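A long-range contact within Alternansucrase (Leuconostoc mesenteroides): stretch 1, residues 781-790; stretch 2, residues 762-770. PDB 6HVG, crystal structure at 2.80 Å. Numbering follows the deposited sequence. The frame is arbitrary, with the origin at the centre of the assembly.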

ATOM      1  N   GLN A 781       6.911   1.760  20.694  1.00 64.73           N
ATOM      2  CA  GLN A 781       6.891   0.571  19.862  1.00 66.03           C
ATOM      3  C   GLN A 781       7.956   0.682  18.779  1.00 66.69           C
ATOM      4  O   GLN A 781       8.671  -0.281  18.502  1.00 66.94           O
ATOM      5  CB  GLN A 781       5.518   0.384  19.210  1.00 67.21           C
ATOM      6  CG  GLN A 781       4.506  -0.408  20.026  1.00 67.70           C
ATOM      7  CD  GLN A 781       3.121  -0.312  19.434  1.00 63.36           C
ATOM      8  OE1 GLN A 781       2.477   0.712  19.557  1.00 60.41           O
ATOM      9  NE2 GLN A 781       2.678  -1.361  18.756  1.00 66.00           N
ATOM     10  N   LEU A 782       8.063   1.864  18.174  1.00 62.94           N
ATOM     11  CA  LEU A 782       9.113   2.108  17.188  1.00 61.94           C
ATOM     12  C   LEU A 782      10.529   1.928  17.763  1.00 65.73           C
ATOM     13  O   LEU A 782      11.376   1.282  17.139  1.00 70.06           O
ATOM     14  CB  LEU A 782       8.983   3.505  16.617  1.00 59.50           C
ATOM     15  CG  LEU A 782       9.998   3.936  15.550  1.00 56.15           C
ATOM     16  CD1 LEU A 782      10.075   2.954  14.411  1.00 55.11           C
ATOM     17  CD2 LEU A 782       9.610   5.317  15.028  1.00 55.22           C
ATOM     18  N   ALA A 783      10.766   2.474  18.957  1.00 63.38           N
ATOM     19  CA  ALA A 783      12.074   2.393  19.618  1.00 62.48           C
ATOM     20  C   ALA A 783      12.533   0.964  19.894  1.00 64.91           C
ATOM     21  O   ALA A 783      13.712   0.637  19.702  1.00 67.08           O
ATOM     22  CB  ALA A 783      12.063   3.194  20.911  1.00 62.92           C
ATOM     23  N   GLN A 784      11.608   0.121  20.348  1.00 68.04           N
ATOM     24  CA  GLN A 784      11.903  -1.295  20.617  1.00 68.36           C
ATOM     25  C   GLN A 784      12.268  -2.034  19.341  1.00 66.70           C
ATOM     26  O   GLN A 784      13.217  -2.820  19.332  1.00 70.66           O
ATOM     27  CB  GLN A 784      10.691  -2.006  21.208  1.00 72.39           C
ATOM     28  CG  GLN A 784      10.284  -1.576  22.603  1.00 76.92           C
ATOM     29  CD  GLN A 784       8.922  -2.134  22.999  1.00 81.60           C
ATOM     30  OE1 GLN A 784       8.334  -2.960  22.288  1.00 84.75           O
ATOM     31  NE2 GLN A 784       8.411  -1.676  24.131  1.00 85.48           N
ATOM     32  N   GLY A 785      11.504  -1.783  18.273  1.00 63.93           N
ATOM     33  CA  GLY A 785      11.763  -2.391  16.973  1.00 62.75           C
ATOM     34  C   GLY A 785      13.114  -1.956  16.451  1.00 63.27           C
ATOM     35  O   GLY A 785      13.895  -2.748  15.925  1.00 59.33           O
ATOM     36  N   MET A 786      13.392  -0.673  16.629  1.00 64.52           N
ATOM     37  CA  MET A 786      14.640  -0.088  16.183  1.00 63.63           C
ATOM     38  C   MET A 786      15.851  -0.755  16.794  1.00 62.00           C
ATOM     39  O   MET A 786      16.874  -0.891  16.117  1.00 59.36           O
ATOM     40  CB  MET A 786      14.656   1.413  16.470  1.00 65.08           C
ATOM     41  CG  MET A 786      13.861   2.218  15.455  1.00 65.40           C
ATOM     42  SD  MET A 786      14.483   1.987  13.777  1.00 66.65           S
ATOM     43  CE  MET A 786      13.589   3.301  12.963  1.00 71.63           C
ATOM     44  N   GLU A 787      15.743  -1.176  18.052  1.00 61.18           N
ATOM     45  CA  GLU A 787      16.852  -1.893  18.693  1.00 64.25           C
ATOM     46  C   GLU A 787      17.179  -3.220  17.976  1.00 63.28           C
ATOM     47  O   GLU A 787      18.354  -3.581  17.865  1.00 63.02           O
ATOM     48  CB  GLU A 787      16.602  -2.099  20.197  1.00 65.58           C
ATOM     49  CG  GLU A 787      16.755  -0.824  21.030  1.00 68.19           C
ATOM     50  CD  GLU A 787      18.157  -0.179  20.938  1.00 72.82           C
ATOM     51  OE1 GLU A 787      19.166  -0.814  21.332  1.00 67.62           O
ATOM     52  OE2 GLU A 787      18.258   0.982  20.464  1.00 71.17           O
ATOM     53  N   PHE A 788      16.160  -3.920  17.471  1.00 62.52           N
ATOM     54  CA  PHE A 788      16.381  -5.155  16.691  1.00 67.42           C
ATOM     55  C   PHE A 788      16.971  -4.841  15.319  1.00 66.02           C
ATOM     56  O   PHE A 788      17.854  -5.556  14.820  1.00 63.50           O
ATOM     57  CB  PHE A 788      15.074  -5.974  16.537  1.00 69.40           C
ATOM     58  CG  PHE A 788      14.490  -6.452  17.851  1.00 72.52           C
ATOM     59  CD1 PHE A 788      15.209  -7.318  18.678  1.00 73.21           C
ATOM     60  CD2 PHE A 788      13.231  -6.023  18.273  1.00 71.00           C
ATOM     61  CE1 PHE A 788      14.689  -7.729  19.894  1.00 73.23           C
ATOM     62  CE2 PHE A 788      12.710  -6.440  19.482  1.00 71.89           C
ATOM     63  CZ  PHE A 788      13.443  -7.288  20.297  1.00 72.23           C
ATOM     64  N   TYR A 789      16.453  -3.768  14.723  1.00 62.26           N
ATOM     65  CA  TYR A 789      16.903  -3.270  13.426  1.00 58.81           C
ATOM     66  C   TYR A 789      18.386  -2.898  13.466  1.00 57.62           C
ATOM     67  O   TYR A 789      19.142  -3.261  12.559  1.00 57.92           O
ATOM     68  CB  TYR A 789      16.048  -2.065  13.033  1.00 57.93           C
ATOM     69  CG  TYR A 789      16.375  -1.396  11.721  1.00 57.22           C
ATOM     70  CD1 TYR A 789      15.961  -1.936  10.520  1.00 58.50           C
ATOM     71  CD2 TYR A 789      17.064  -0.198  11.691  1.00 58.44           C
ATOM     72  CE1 TYR A 789      16.237  -1.308   9.316  1.00 60.57           C
ATOM     73  CE2 TYR A 789      17.359   0.435  10.495  1.00 59.58           C
ATOM     74  CZ  TYR A 789      16.933  -0.119   9.308  1.00 60.27           C
ATOM     75  OH  TYR A 789      17.182   0.513   8.112  1.00 63.70           O
ATOM     76  N   TYR A 790      18.795  -2.191  14.521  1.00 55.55           N
ATOM     77  CA  TYR A 790      20.215  -1.872  14.723  1.00 57.99           C
ATOM     78  C   TYR A 790      21.056  -3.153  14.895  1.00 60.53           C
ATOM     79  O   TYR A 790      22.109  -3.282  14.308  1.00 60.21           O
ATOM     80  CB  TYR A 790      20.441  -0.964  15.942  1.00 56.35           C
ATOM     81  CG  TYR A 790      19.717   0.375  15.965  1.00 55.69           C
ATOM     82  CD1 TYR A 790      19.391   1.067  14.795  1.00 54.48           C
ATOM     83  CD2 TYR A 790      19.381   0.963  17.180  1.00 58.73           C
ATOM     84  CE1 TYR A 790      18.734   2.290  14.840  1.00 53.09           C
ATOM     85  CE2 TYR A 790      18.723   2.187  17.242  1.00 59.53           C
ATOM     86  CZ  TYR A 790      18.403   2.846  16.075  1.00 57.26           C
ATOM     87  OH  TYR A 790      17.770   4.055  16.189  1.00 53.72           O
TER
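Stretch 2 762-770: KAMIDHGII

How does stretch 2 lie on stretch 1? Residues 781-790 are helical throughout, part of a helix that runs on beyond both ends. Stretch 2 brings the last turn of another helix, 762-766, and then a loop from His 767 to Ile 770. The two helices cross almost at right angles, 98° between their N-to-C directions, with axes 8.7 Å apart at closest approach. The chain order is reversed across the contact: Gln 781 lies near Ile 769, Gly 785 near Met 764, and Tyr 789 near Ala 763.

What holds the beginning of stretch 1? The CA-to-CB bond of Gln 781 points sideways, but its m, t side chain brings the amide to the loop, where NE2 donates a hydrogen bond to O of Ile 769 at 3.2 Å. Its aliphatic part contributes too, with CG of Gln 781 3.8 Å from CG2 of Ile 769. On the backbone side, O of Gln 781 lies 3.6 Å from CE of Met 764. The same methyl carbon, CE of Met 764, is 3.9 Å from CA of Leu 782. The side chain of Leu 782 starts away from stretch 2, yet its CD1 still comes within 4.1 Å of SD of Met 764.

Why can the backbones come so close in the middle? About one turn of helix after Gln 781, CB of Gln 784 lies 3.8 Å from CD1 of Ile 769, and N of Gly 785 is 3.5 Å from CD1 of Ile 769. At Gly 785 there is no side chain between the backbones, and its CA stands 4.9 Å from CA of Met 764 and 4.0 Å from CG of Met 764. A CB here would point toward stretch 2 and fall about 2.6 Å from that same CG of Met 764, a clash.

What closes the contact further along the helix? The CA-to-CB bond of Phe 788 points toward stretch 2, and its ring stacks face to face on that of His 767, the ring centroids 3.6 Å apart and the planes 19° from parallel; CD1 of Phe 788 is 3.2 Å from NE2 of His 767. The imidazole is steadied from within its own stretch, since ND1 of His 767 donates a hydrogen bond to O of Ala 763 at 3.3 Å. At the edge of the phenyl ring, CE2 of Phe 788 meets CD1 of Ile 769 at 4.3 Å. Last comes Tyr 789, whose CB touches CB of Ala 763 at 4.5 Å, a looser apolar contact.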

ATOM      1  N   LYS A 762       9.144  -4.420   8.800  1.00 69.46           N
ATOM      2  CA  LYS A 762       9.327  -5.891   8.758  1.00 67.64           C
ATOM      3  C   LYS A 762       9.984  -6.369  10.035  1.00 66.25           C
ATOM      4  O   LYS A 762       9.635  -7.414  10.559  1.00 70.57           O
ATOM      5  CB  LYS A 762      10.204  -6.336   7.581  1.00 68.99           C
ATOM      6  CG  LYS A 762       9.729  -5.884   6.208  1.00 76.86           C
ATOM      7  CD  LYS A 762       9.792  -6.968   5.136  1.00 79.17           C
ATOM      8  CE  LYS A 762       9.643  -6.387   3.714  1.00 78.57           C
ATOM      9  NZ  LYS A 762      10.767  -5.488   3.271  1.00 80.12           N
ATOM     10  N   ALA A 763      10.925  -5.582  10.545  1.00 66.39           N
ATOM     11  CA  ALA A 763      11.601  -5.894  11.806  1.00 65.63           C
ATOM     12  C   ALA A 763      10.623  -5.888  12.976  1.00 65.78           C
ATOM     13  O   ALA A 763      10.651  -6.782  13.810  1.00 69.00           O
ATOM     14  CB  ALA A 763      12.724  -4.915  12.053  1.00 63.84           C
ATOM     15  N   MET A 764       9.728  -4.906  13.007  1.00 68.20           N
ATOM     16  CA  MET A 764       8.704  -4.808  14.062  1.00 70.35           C
ATOM     17  C   MET A 764       7.714  -5.976  13.996  1.00 72.22           C
ATOM     18  O   MET A 764       7.332  -6.536  15.015  1.00 72.92           O
ATOM     19  CB  MET A 764       7.952  -3.483  13.956  1.00 69.44           C
ATOM     20  CG  MET A 764       8.865  -2.290  14.179  1.00 68.91           C
ATOM     21  SD  MET A 764       8.132  -0.671  13.910  1.00 68.52           S
ATOM     22  CE  MET A 764       7.022  -0.539  15.331  1.00 70.00           C
ATOM     23  N   ILE A 765       7.365  -6.368  12.772  1.00 75.08           N
ATOM     24  CA  ILE A 765       6.457  -7.486  12.505  1.00 76.64           C
ATOM     25  C   ILE A 765       7.088  -8.796  12.954  1.00 78.78           C
ATOM     26  O   ILE A 765       6.459  -9.605  13.634  1.00 83.35           O
ATOM     27  CB  ILE A 765       6.093  -7.573  10.995  1.00 73.90           C
ATOM     28  CG1 ILE A 765       5.344  -6.304  10.562  1.00 73.85           C
ATOM     29  CG2 ILE A 765       5.221  -8.778  10.721  1.00 74.17           C
ATOM     30  CD1 ILE A 765       5.051  -6.172   9.077  1.00 76.61           C
ATOM     31  N   ASP A 766       8.343  -8.997  12.577  1.00 78.61           N
ATOM     32  CA  ASP A 766       9.071 -10.218  12.917  1.00 83.12           C
ATOM     33  C   ASP A 766       9.222 -10.439  14.421  1.00 76.82           C
ATOM     34  O   ASP A 766       9.334 -11.568  14.845  1.00 81.52           O
ATOM     35  CB  ASP A 766      10.461 -10.186  12.288  1.00 89.26           C
ATOM     36  CG  ASP A 766      10.990 -11.567  11.953  1.00 98.47           C
ATOM     37  OD1 ASP A 766      10.283 -12.359  11.281  1.00106.72           O
ATOM     38  OD2 ASP A 766      12.137 -11.850  12.341  1.00105.36           O
ATOM     39  N   HIS A 767       9.248  -9.368  15.211  1.00 70.92           N
ATOM     40  CA  HIS A 767       9.371  -9.465  16.667  1.00 69.67           C
ATOM     41  C   HIS A 767       8.025  -9.254  17.393  1.00 70.36           C
ATOM     42  O   HIS A 767       7.984  -9.001  18.604  1.00 68.91           O
ATOM     43  CB  HIS A 767      10.446  -8.477  17.167  1.00 70.53           C
ATOM     44  CG  HIS A 767      11.853  -8.913  16.882  1.00 70.26           C
ATOM     45  ND1 HIS A 767      12.401  -8.883  15.616  1.00 71.45           N
ATOM     46  CD2 HIS A 767      12.819  -9.394  17.695  1.00 70.25           C
ATOM     47  CE1 HIS A 767      13.642  -9.333  15.659  1.00 70.76           C
ATOM     48  NE2 HIS A 767      13.921  -9.646  16.912  1.00 71.66           N
ATOM     49  N   GLY A 768       6.926  -9.391  16.653  1.00 72.36           N
ATOM     50  CA  GLY A 768       5.582  -9.313  17.226  1.00 73.07           C
ATOM     51  C   GLY A 768       5.152  -7.960  17.766  1.00 73.36           C
ATOM     52  O   GLY A 768       4.200  -7.876  18.538  1.00 77.24           O
ATOM     53  N   ILE A 769       5.827  -6.890  17.358  1.00 72.43           N
ATOM     54  CA  ILE A 769       5.506  -5.551  17.857  1.00 69.23           C
ATOM     55  C   ILE A 769       4.267  -4.974  17.166  1.00 66.39           C
ATOM     56  O   ILE A 769       3.469  -4.280  17.787  1.00 60.98           O
ATOM     57  CB  ILE A 769       6.711  -4.615  17.713  1.00 69.87           C
ATOM     58  CG1 ILE A 769       7.880  -5.228  18.477  1.00 69.12           C
ATOM     59  CG2 ILE A 769       6.361  -3.222  18.240  1.00 72.54           C
ATOM     60  CD1 ILE A 769       9.034  -4.281  18.714  1.00 70.34           C
ATOM     61  N   ILE A 770       4.105  -5.297  15.892  1.00 67.39           N
ATOM     62  CA  ILE A 770       2.887  -4.986  15.166  1.00 68.32           C
ATOM     63  C   ILE A 770       2.555  -6.194  14.326  1.00 76.04           C
ATOM     64  O   ILE A 770       3.398  -7.076  14.123  1.00 74.16           O
ATOM     65  CB  ILE A 770       3.058  -3.775  14.243  1.00 65.10           C
ATOM     66  CG1 ILE A 770       4.197  -4.021  13.240  1.00 65.62           C
ATOM     67  CG2 ILE A 770       3.325  -2.536  15.071  1.00 68.02           C
ATOM     68  CD1 ILE A 770       4.407  -2.889  12.260  1.00 66.16           C
TER